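Local coordinates for histone-lysine N-methyltransferase, H3 lysine-9 specific SUVH4 (Arabidopsis thaliana, PDB 4QEO), which methylates histone H3 on a lysine of its N-terminal tail, using S-adenosylmethionine as methyl donor, and binds methylated DNA, coupling DNA methylation to a repressive histone mark, at residues I88-M93 / L148-L153; L106-V111 / P164-R169; P465-Q470 / D490-M495. All coordinates share one frame; numbering follows the deposited sequence.

Contact 1. Residues I88-M93 / L148-L153; sequences IDYMSM and LERGNL. With nucleotides of chain C.
In the SRA domain, Ile-88 and Tyr-90 of strand 88-91 pack against Arg-150 and Gly-151 at the start of helix 151-161, where the DNA backbone also passes. The strand alternates: Ile-88 and Tyr-90 aim their CB atoms at the helix, whereas Asp-89 turns away and accepts a hydrogen bond from Asn-82 N. The backbones are nearest at Ile-88 and Gly-151, with CA atoms 5.6 Å apart. Ile-88 meets the glycine through both branches: CG2 lies 3.8 Å from Gly-151 CA, while CD1 reaches on to Gly-151 C and to Asn-152 OD1, an oxygen already bonded by Gln-131 N. With Ile-88 CG1 anti to its own carbonyl carbon (chi1 -55°), the two methyls end up on the same short piece of helix backbone.

Tyr-90 makes the second half of the contact. Its first torsion (chi1 63°) brings the ring back over the Arg-150/Gly-151 backbone: CE2 is 3.5 Å from Gly-151 N, and the Arg-150 carbonyl carbon sits over one ring face. At the far end, Tyr-90 OH approaches Arg-150 CA at 3.5 Å and Arg-150 CB at 3.6 Å, contacts of van der Waals type. Beyond CB the arginine runs away from the strand, and its side chain packs on a sugar of the bound nucleic acid.

At the ring's edge comes the DNA: OP1 of DC12 of chain C lies in the ring plane, 3.6 Å from Tyr-90 OH, and OP2 of the same nucleotide is 3.4 Å from Ser-92 CB. The arrangement is that of the SRA (YDG) domain, a strand of its sheet packed on the N-terminal turn of helix 151-161 with the phosphate of DC12 alongside.

Contact 2. Residues L106-V111 / P164-R169; sequences LAVSIV and PVRVTR
Strand 106-111 and strand 165-169 pair in parallel, Ser-109 with Arg-166, Ile-110 with Val-167 and Val-111 with Thr-168, their axes 4.3 Å apart and inclined by 9°. Three backbone hydrogen bonds establish the pairing: Arg-166 N to Val-108 O (2.9 Å), Ile-110 N to Arg-166 O (2.8 Å) and Thr-168 N to Ile-110 O. Ser-109 CA and Val-111 CA add CA-H...O contacts to Arg-166 O and Thr-168 O. On the other edge of strand 106-111, against strand 88-91, Val-108 and Ser-109 both face Asp-89, a classic beta bulge.

Water carries the pairing further. One molecule donates to Val-108 O and Pro-164 O, bridging the strands where direct bonding has ended; a second donates to Ile-110 O and is hydrogen-bonded to Ser-109 OG and Thr-168 OG1, linking two hydroxyls of one face. Ser-109 OG is also hydrogen-bonded to His-81 ND1.

Apolar contacts lie on the face of Ile-110 and Val-167. Ile-110 CG1 and Val-167 CG2, 3.8 Å apart, belong to side chains that run side by side, whereas Ile-110 CG2 meets Val-165 CG1 at about a right angle. Val-165 CG2 also approaches Ala-107 CB, beside Ala-107 O, a buried oxygen with no partner in the model.

Arg-166 supplies the charged element. Its chain bends at chi3 (-67°), which folds the guanidinium back until Val-108 O stands 3.6 Å above its plane, over its centre, an arrangement that probably stabilises the charge. NH1 is bonded to Gly-58 O and Ile-56 O, and NH2 to Phe-80 O; the Phe-80 ring adds a cation-pi contact.

Strand 88-91 borders 106-111 on its other side and strand 180-197 borders 165-169, while helix 151-161 covers Ala-107 and Val-165 through Cys-158.

Contact 3. Residues P465-Q470 / D490-M495; sequences PNLFVQ and DNISPM
Asn-466 and Ile-492 meet at the SET pseudoknot, the feature of SET domains in which the NHSCxPN signature and the segment around strand 499-500 come together. Pro-465 and Asn-466 are the last two residues of that signature, which here runs into strand 467-473. The partner segment 490-495 lies in the loop between strands 483-488 and 499-500; strand 483-488 is the antiparallel neighbour of strand 467-473.

The main contact is of methyl on amide. Ile-492 CD1 sits squarely over one face of the Asn-466 carboxamide, 3.8 Å from CG, and the two side chains cross at about a right angle. Asn-466 CG stands between its backbone N and carbonyl carbon (chi1 55°), which brings the flat group across the isoleucine tip. Hydrogen bonds fix its rotation: OD1 accepts from Thr-499 N and ND2 donates to Glu-497 O, so both polar ends are tied to the segment carrying strand 499-500.

Polar proximity forms a second group. The carboxylate of Asp-490 lies beside the backbone of the signature, with OD2 3.4 Å from Asn-466 CA and 3.6 Å from Pro-465 O. The latter is a pair of oxygens that would repel rather than attract; the carboxylate is probably balanced by the salt bridge from OD1 to Arg-19 NE, which ties this loop to helix 10-30. The Pro-465 side chain is about 9 Å from the zinc ion and about 10 Å from S-adenosyl-L-homocysteine, so the contact adjoins the site without entering it.

Apolar packing completes the set. Leu-467 points its CB away from the loop, yet CD2 turns back to Ile-492 CD1 at 3.8 Å. Besides Leu-467 CD2 and the amide face, Ile-492 CD1 touches Asn-466 O at 3.7 Å.

Contacts 1 and 2 form one continuous piece of the SRA domain, their centres about 11 Å apart. Strands 88-91 and 106-112 are antiparallel neighbours in one sheet, joined by probable hydrogen bonds such as Met-91 N to Leu-106 O. Along the chain their segments alternate: the two strands come first, then helix 151-161, then strand 165-172, so the pair interlocks sequence-distant parts of the DNA-binding module. Contact 3 follows later, in the SET domain, about 37 Å from contact 1 and about 28 Å from contact 2 between centres, and touches neither. The DNA-reading and methyl-transferring parts are thus built as separate sheets within a single chain.

Contact 1. Residues I88-M93 / L148-L153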
# COMPACT_ATOMS: atom_id res chain seq x y z
N ILE A 88 -24.75 -3.90 3.59
CA ILE A 88 -25.05 -3.52 4.96
C ILE A 88 -24.51 -4.53 5.96
O ILE A 88 -24.90 -5.70 5.95
CB ILE A 88 -26.57 -3.38 5.19
CG1 ILE A 88 -27.19 -2.40 4.18
CG2 ILE A 88 -26.83 -2.93 6.64
CD1 ILE A 88 -28.75 -2.38 4.17
N ASP A 89 -23.64 -4.05 6.84
CA ASP A 89 -23.11 -4.86 7.93
C ASP A 89 -23.77 -4.43 9.24
O ASP A 89 -23.85 -3.24 9.56
CB ASP A 89 -21.58 -4.66 8.01
CG ASP A 89 -20.89 -5.87 8.60
OD1 ASP A 89 -21.46 -6.98 8.47
OD2 ASP A 89 -19.80 -5.71 9.18
N TYR A 90 -24.28 -5.40 10.00
CA TYR A 90 -25.01 -5.08 11.22
C TYR A 90 -24.80 -6.06 12.36
O TYR A 90 -24.41 -7.21 12.15
CB TYR A 90 -26.50 -4.94 10.93
CG TYR A 90 -27.21 -6.19 10.42
CD1 TYR A 90 -27.81 -7.06 11.31
CD2 TYR A 90 -27.29 -6.47 9.06
CE1 TYR A 90 -28.48 -8.18 10.88
CE2 TYR A 90 -27.96 -7.61 8.60
CZ TYR A 90 -28.55 -8.45 9.53
OH TYR A 90 -29.23 -9.57 9.13
N MET A 91 -25.03 -5.58 13.57
CA MET A 91 -25.03 -6.43 14.76
C MET A 91 -26.33 -7.19 14.74
O MET A 91 -27.40 -6.59 14.72
CB MET A 91 -24.98 -5.58 16.03
CG MET A 91 -23.66 -4.86 16.26
SD MET A 91 -23.83 -3.78 17.70
CE MET A 91 -22.11 -3.38 17.94
N SER A 92 -26.21 -8.52 14.75
CA SER A 92 -27.37 -9.41 14.81
C SER A 92 -27.87 -9.52 16.24
O SER A 92 -27.31 -8.89 17.15
CB SER A 92 -26.95 -10.80 14.33
OG SER A 92 -26.09 -11.40 15.29
N MET A 93 -28.90 -10.34 16.45
CA MET A 93 -29.47 -10.53 17.80
C MET A 93 -28.46 -11.11 18.80
O MET A 93 -28.71 -11.08 20.00
CB MET A 93 -30.72 -11.43 17.76
CG MET A 93 -31.80 -10.99 16.79
SD MET A 93 -32.33 -9.29 17.06
CE MET A 93 -33.03 -9.37 18.72
N LEU A 148 -38.84 -5.10 5.38
CA LEU A 148 -38.21 -4.42 6.51
C LEU A 148 -37.62 -5.47 7.45
O LEU A 148 -38.15 -5.74 8.53
CB LEU A 148 -39.25 -3.56 7.22
CG LEU A 148 -38.77 -2.57 8.28
CD1 LEU A 148 -37.59 -1.70 7.75
CD2 LEU A 148 -39.97 -1.73 8.78
N GLU A 149 -36.52 -6.06 7.03
CA GLU A 149 -35.79 -7.06 7.78
C GLU A 149 -34.29 -7.03 7.49
O GLU A 149 -33.85 -6.38 6.59
CB GLU A 149 -36.36 -8.47 7.53
CG GLU A 149 -36.62 -8.73 6.08
CD GLU A 149 -37.04 -10.15 5.79
OE1 GLU A 149 -37.86 -10.70 6.51
OE2 GLU A 149 -36.54 -10.68 4.81
N ARG A 150 -33.53 -7.71 8.31
CA ARG A 150 -32.12 -7.78 8.15
C ARG A 150 -31.54 -6.37 8.20
O ARG A 150 -31.83 -5.64 9.08
CB ARG A 150 -31.78 -8.47 6.84
CG ARG A 150 -32.18 -9.92 6.80
CD ARG A 150 -31.85 -10.47 5.44
NE ARG A 150 -32.69 -11.57 5.09
CZ ARG A 150 -32.42 -12.82 5.41
NH1 ARG A 150 -31.32 -13.09 6.08
NH2 ARG A 150 -33.25 -13.78 5.05
N GLY A 151 -30.74 -6.02 7.21
CA GLY A 151 -30.09 -4.74 7.15
C GLY A 151 -31.04 -3.56 7.14
O GLY A 151 -30.72 -2.53 7.63
N ASN A 152 -32.17 -3.73 6.50
CA ASN A 152 -33.21 -2.75 6.49
C ASN A 152 -33.80 -2.48 7.88
O ASN A 152 -33.92 -1.36 8.27
CB ASN A 152 -34.28 -3.14 5.49
CG ASN A 152 -33.73 -3.36 4.09
OD1 ASN A 152 -32.66 -2.95 3.76
ND2 ASN A 152 -34.50 -4.01 3.28
N LEU A 153 -34.07 -3.53 8.64
CA LEU A 153 -34.49 -3.42 10.03
C LEU A 153 -33.37 -2.78 10.88
O LEU A 153 -33.62 -1.92 11.74
CB LEU A 153 -34.90 -4.80 10.57
CG LEU A 153 -35.32 -4.85 12.04
CD1 LEU A 153 -36.55 -3.94 12.31
CD2 LEU A 153 -35.58 -6.30 12.47
P DA C 11 -24.02 -12.15 10.87
OP1 DA C 11 -23.63 -12.06 9.49
OP2 DA C 11 -23.46 -11.26 11.86
O5' DA C 11 -25.60 -12.20 10.90
C5' DA C 11 -26.35 -12.08 9.70
C4' DA C 11 -27.69 -12.77 9.84
O4' DA C 11 -27.56 -14.14 9.44
C3' DA C 11 -28.26 -12.80 11.26
O3' DA C 11 -29.65 -12.55 11.19
C2' DA C 11 -27.99 -14.22 11.72
C1' DA C 11 -28.09 -14.99 10.42
N9 DA C 11 -27.34 -16.24 10.37
C8 DA C 11 -26.37 -16.68 11.23
N7 DA C 11 -25.87 -17.84 10.91
C5 DA C 11 -26.55 -18.20 9.76
C6 DA C 11 -26.49 -19.33 8.93
N6 DA C 11 -25.66 -20.35 9.14
N1 DA C 11 -27.32 -19.38 7.88
C2 DA C 11 -28.15 -18.35 7.67
N3 DA C 11 -28.31 -17.24 8.38
C4 DA C 11 -27.47 -17.22 9.42
P DC C 12 -30.45 -12.11 12.45
OP1 DC C 12 -30.85 -10.78 12.13
OP2 DC C 12 -29.86 -12.42 13.73
O5' DC C 12 -31.66 -13.09 12.23
C5' DC C 12 -32.11 -13.35 10.91
C4' DC C 12 -32.58 -14.78 10.85
O4' DC C 12 -31.45 -15.67 10.84
C3' DC C 12 -33.42 -15.19 12.06
O3' DC C 12 -34.61 -15.81 11.58
C2' DC C 12 -32.57 -16.24 12.75
C1' DC C 12 -31.83 -16.80 11.56
N1 DC C 12 -30.65 -17.60 11.86
C2 DC C 12 -30.36 -18.69 11.04
O2 DC C 12 -31.07 -18.90 10.05
N3 DC C 12 -29.31 -19.48 11.34
C4 DC C 12 -28.57 -19.22 12.42
N4 DC C 12 -27.54 -20.02 12.67
C5 DC C 12 -28.85 -18.12 13.28
C6 DC C 12 -29.91 -17.36 12.98

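Contact 2. Residues L106-V111 / P164-R169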
# COMPACT_ATOMS: atom_id res chain seq x y z
N LEU A 106 -28.71 -3.80 14.73
CA LEU A 106 -28.31 -2.41 14.52
C LEU A 106 -27.25 -2.36 13.44
O LEU A 106 -26.27 -3.07 13.53
CB LEU A 106 -27.66 -1.83 15.77
CG LEU A 106 -28.48 -1.17 16.87
CD1 LEU A 106 -27.51 -0.77 17.97
CD2 LEU A 106 -29.26 0.04 16.32
N ALA A 107 -27.41 -1.49 12.46
CA ALA A 107 -26.38 -1.38 11.42
C ALA A 107 -25.16 -0.63 11.94
O ALA A 107 -25.30 0.25 12.81
CB ALA A 107 -26.96 -0.69 10.19
N VAL A 108 -23.97 -0.99 11.45
CA VAL A 108 -22.75 -0.27 11.83
C VAL A 108 -21.96 0.26 10.65
O VAL A 108 -21.19 1.19 10.81
CB VAL A 108 -21.81 -1.12 12.74
CG1 VAL A 108 -22.54 -1.51 14.03
CG2 VAL A 108 -21.25 -2.34 11.99
N SER A 109 -22.16 -0.32 9.46
CA SER A 109 -21.34 0.00 8.29
C SER A 109 -22.10 -0.31 7.00
O SER A 109 -22.67 -1.40 6.85
CB SER A 109 -20.00 -0.77 8.34
OG SER A 109 -19.22 -0.54 7.17
N ILE A 110 -22.11 0.65 6.07
CA ILE A 110 -22.69 0.39 4.76
C ILE A 110 -21.69 0.71 3.66
O ILE A 110 -20.79 1.51 3.84
CB ILE A 110 -24.01 1.18 4.50
CG1 ILE A 110 -23.72 2.69 4.47
CG2 ILE A 110 -25.03 0.85 5.58
CD1 ILE A 110 -24.89 3.53 3.99
N VAL A 111 -21.89 0.10 2.50
CA VAL A 111 -21.03 0.38 1.36
C VAL A 111 -21.89 0.86 0.19
O VAL A 111 -22.86 0.20 -0.18
CB VAL A 111 -20.26 -0.89 0.92
CG1 VAL A 111 -19.42 -0.60 -0.31
CG2 VAL A 111 -19.40 -1.42 2.07
N PRO A 164 -24.97 6.08 14.75
CA PRO A 164 -24.37 6.40 13.46
C PRO A 164 -23.85 5.17 12.74
O PRO A 164 -23.54 4.14 13.35
CB PRO A 164 -23.19 7.30 13.83
CG PRO A 164 -22.82 6.87 15.18
CD PRO A 164 -24.09 6.44 15.87
N VAL A 165 -23.74 5.31 11.43
CA VAL A 165 -23.30 4.23 10.56
C VAL A 165 -22.06 4.72 9.82
O VAL A 165 -22.02 5.89 9.39
CB VAL A 165 -24.46 3.87 9.56
CG1 VAL A 165 -24.00 2.96 8.51
CG2 VAL A 165 -25.62 3.20 10.31
N ARG A 166 -21.04 3.86 9.70
CA ARG A 166 -19.90 4.15 8.83
C ARG A 166 -20.35 4.02 7.39
O ARG A 166 -21.08 3.10 7.05
CB ARG A 166 -18.73 3.17 9.09
CG ARG A 166 -18.14 3.29 10.50
CD ARG A 166 -16.83 2.44 10.62
NE ARG A 166 -17.10 1.00 10.53
CZ ARG A 166 -17.65 0.27 11.50
NH1 ARG A 166 -18.02 0.85 12.64
NH2 ARG A 166 -17.83 -1.04 11.33
N VAL A 167 -19.90 4.95 6.55
CA VAL A 167 -20.27 4.95 5.15
C VAL A 167 -19.00 4.92 4.30
O VAL A 167 -18.07 5.71 4.51
CB VAL A 167 -21.14 6.19 4.78
CG1 VAL A 167 -21.34 6.25 3.28
CG2 VAL A 167 -22.48 6.14 5.52
N THR A 168 -18.96 3.97 3.38
CA THR A 168 -17.80 3.75 2.52
C THR A 168 -18.25 3.74 1.07
O THR A 168 -19.26 3.12 0.73
CB THR A 168 -17.12 2.41 2.87
OG1 THR A 168 -16.63 2.48 4.22
CG2 THR A 168 -15.95 2.10 1.90
N ARG A 169 -17.51 4.46 0.22
CA ARG A 169 -17.89 4.58 -1.18
C ARG A 169 -16.90 3.83 -2.07
O ARG A 169 -15.68 3.96 -1.90
CB ARG A 169 -17.88 6.05 -1.61
CG ARG A 169 -19.16 6.85 -1.28
CD ARG A 169 -18.99 8.33 -1.67
NE ARG A 169 -20.21 9.07 -1.37
CZ ARG A 169 -20.49 9.60 -0.18
NH1 ARG A 169 -19.62 9.50 0.82
NH2 ARG A 169 -21.64 10.26 -0.00
O HOH W 1 -21.23 2.63 13.28
O HOH W 2 -18.66 1.70 5.85

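Contact 3. Residues P465-Q470 / D490-M495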
# COMPACT_ATOMS: atom_id res chain seq x y z
N PRO A 465 7.18 3.83 7.73
CA PRO A 465 7.44 3.79 6.29
C PRO A 465 6.38 3.02 5.50
O PRO A 465 5.71 2.15 6.05
CB PRO A 465 8.76 3.02 6.23
CG PRO A 465 8.68 2.10 7.40
CD PRO A 465 8.07 2.92 8.48
N ASN A 466 6.23 3.35 4.22
CA ASN A 466 5.40 2.55 3.32
C ASN A 466 6.25 1.75 2.31
O ASN A 466 5.72 1.03 1.47
CB ASN A 466 4.33 3.41 2.64
CG ASN A 466 4.91 4.60 1.92
OD1 ASN A 466 6.11 4.64 1.64
ND2 ASN A 466 4.09 5.58 1.61
N LEU A 467 7.58 1.89 2.41
CA LEU A 467 8.51 1.05 1.66
C LEU A 467 9.41 0.24 2.60
O LEU A 467 9.58 0.58 3.77
CB LEU A 467 9.40 1.88 0.72
CG LEU A 467 8.72 2.85 -0.25
CD1 LEU A 467 9.76 3.60 -1.09
CD2 LEU A 467 7.74 2.11 -1.14
N PHE A 468 10.00 -0.82 2.06
CA PHE A 468 11.03 -1.54 2.78
C PHE A 468 12.17 -1.94 1.84
O PHE A 468 11.99 -2.00 0.61
CB PHE A 468 10.46 -2.76 3.51
CG PHE A 468 10.07 -3.90 2.60
CD1 PHE A 468 8.84 -3.92 1.98
CD2 PHE A 468 10.94 -4.97 2.40
CE1 PHE A 468 8.47 -4.98 1.17
CE2 PHE A 468 10.59 -6.03 1.59
CZ PHE A 468 9.35 -6.04 0.97
N VAL A 469 13.33 -2.17 2.44
CA VAL A 469 14.55 -2.54 1.75
C VAL A 469 14.67 -4.05 1.63
O VAL A 469 14.59 -4.77 2.62
CB VAL A 469 15.79 -2.04 2.52
CG1 VAL A 469 17.05 -2.72 2.01
CG2 VAL A 469 15.90 -0.53 2.41
N GLN A 470 14.88 -4.51 0.40
CA GLN A 470 15.05 -5.93 0.12
C GLN A 470 16.38 -6.16 -0.60
O GLN A 470 16.64 -5.57 -1.67
CB GLN A 470 13.89 -6.44 -0.73
CG GLN A 470 14.02 -7.89 -1.12
CD GLN A 470 14.00 -8.80 0.08
OE1 GLN A 470 13.00 -8.89 0.79
NE2 GLN A 470 15.11 -9.49 0.31
N ASP A 490 3.21 -1.47 1.57
CA ASP A 490 1.78 -1.29 1.71
C ASP A 490 1.22 -0.91 0.37
O ASP A 490 1.96 -0.52 -0.53
CB ASP A 490 1.50 -0.15 2.70
CG ASP A 490 2.17 -0.38 4.04
OD1 ASP A 490 1.83 -1.38 4.71
OD2 ASP A 490 3.01 0.45 4.43
N ASN A 491 -0.10 -1.01 0.24
CA ASN A 491 -0.77 -0.36 -0.87
C ASN A 491 -0.68 1.16 -0.69
O ASN A 491 -1.10 1.70 0.34
CB ASN A 491 -2.23 -0.83 -0.95
CG ASN A 491 -2.34 -2.31 -1.29
OD1 ASN A 491 -1.67 -2.79 -2.21
ND2 ASN A 491 -3.16 -3.04 -0.55
N ILE A 492 -0.14 1.85 -1.68
CA ILE A 492 0.12 3.28 -1.58
C ILE A 492 -0.82 4.05 -2.51
O ILE A 492 -1.01 3.67 -3.66
CB ILE A 492 1.62 3.57 -1.90
CG1 ILE A 492 2.51 2.78 -0.93
CG2 ILE A 492 1.91 5.06 -1.85
CD1 ILE A 492 3.99 2.76 -1.28
N SER A 493 -1.42 5.12 -1.99
CA SER A 493 -2.33 5.94 -2.78
C SER A 493 -1.56 7.08 -3.45
O SER A 493 -0.48 7.45 -2.99
CB SER A 493 -3.44 6.53 -1.90
OG SER A 493 -4.31 5.53 -1.40
N PRO A 494 -2.12 7.65 -4.53
CA PRO A 494 -1.51 8.81 -5.19
C PRO A 494 -1.22 9.97 -4.23
O PRO A 494 -2.01 10.22 -3.33
CB PRO A 494 -2.57 9.21 -6.22
CG PRO A 494 -3.26 7.93 -6.55
CD PRO A 494 -3.31 7.16 -5.26
N MET A 495 -0.10 10.66 -4.44
CA MET A 495 0.34 11.81 -3.65
C MET A 495 0.86 11.48 -2.25
O MET A 495 1.29 12.38 -1.52
CB MET A 495 -0.74 12.90 -3.59
CG MET A 495 -1.09 13.45 -4.94
SD MET A 495 0.38 13.92 -5.86
CE MET A 495 -0.29 13.93 -7.52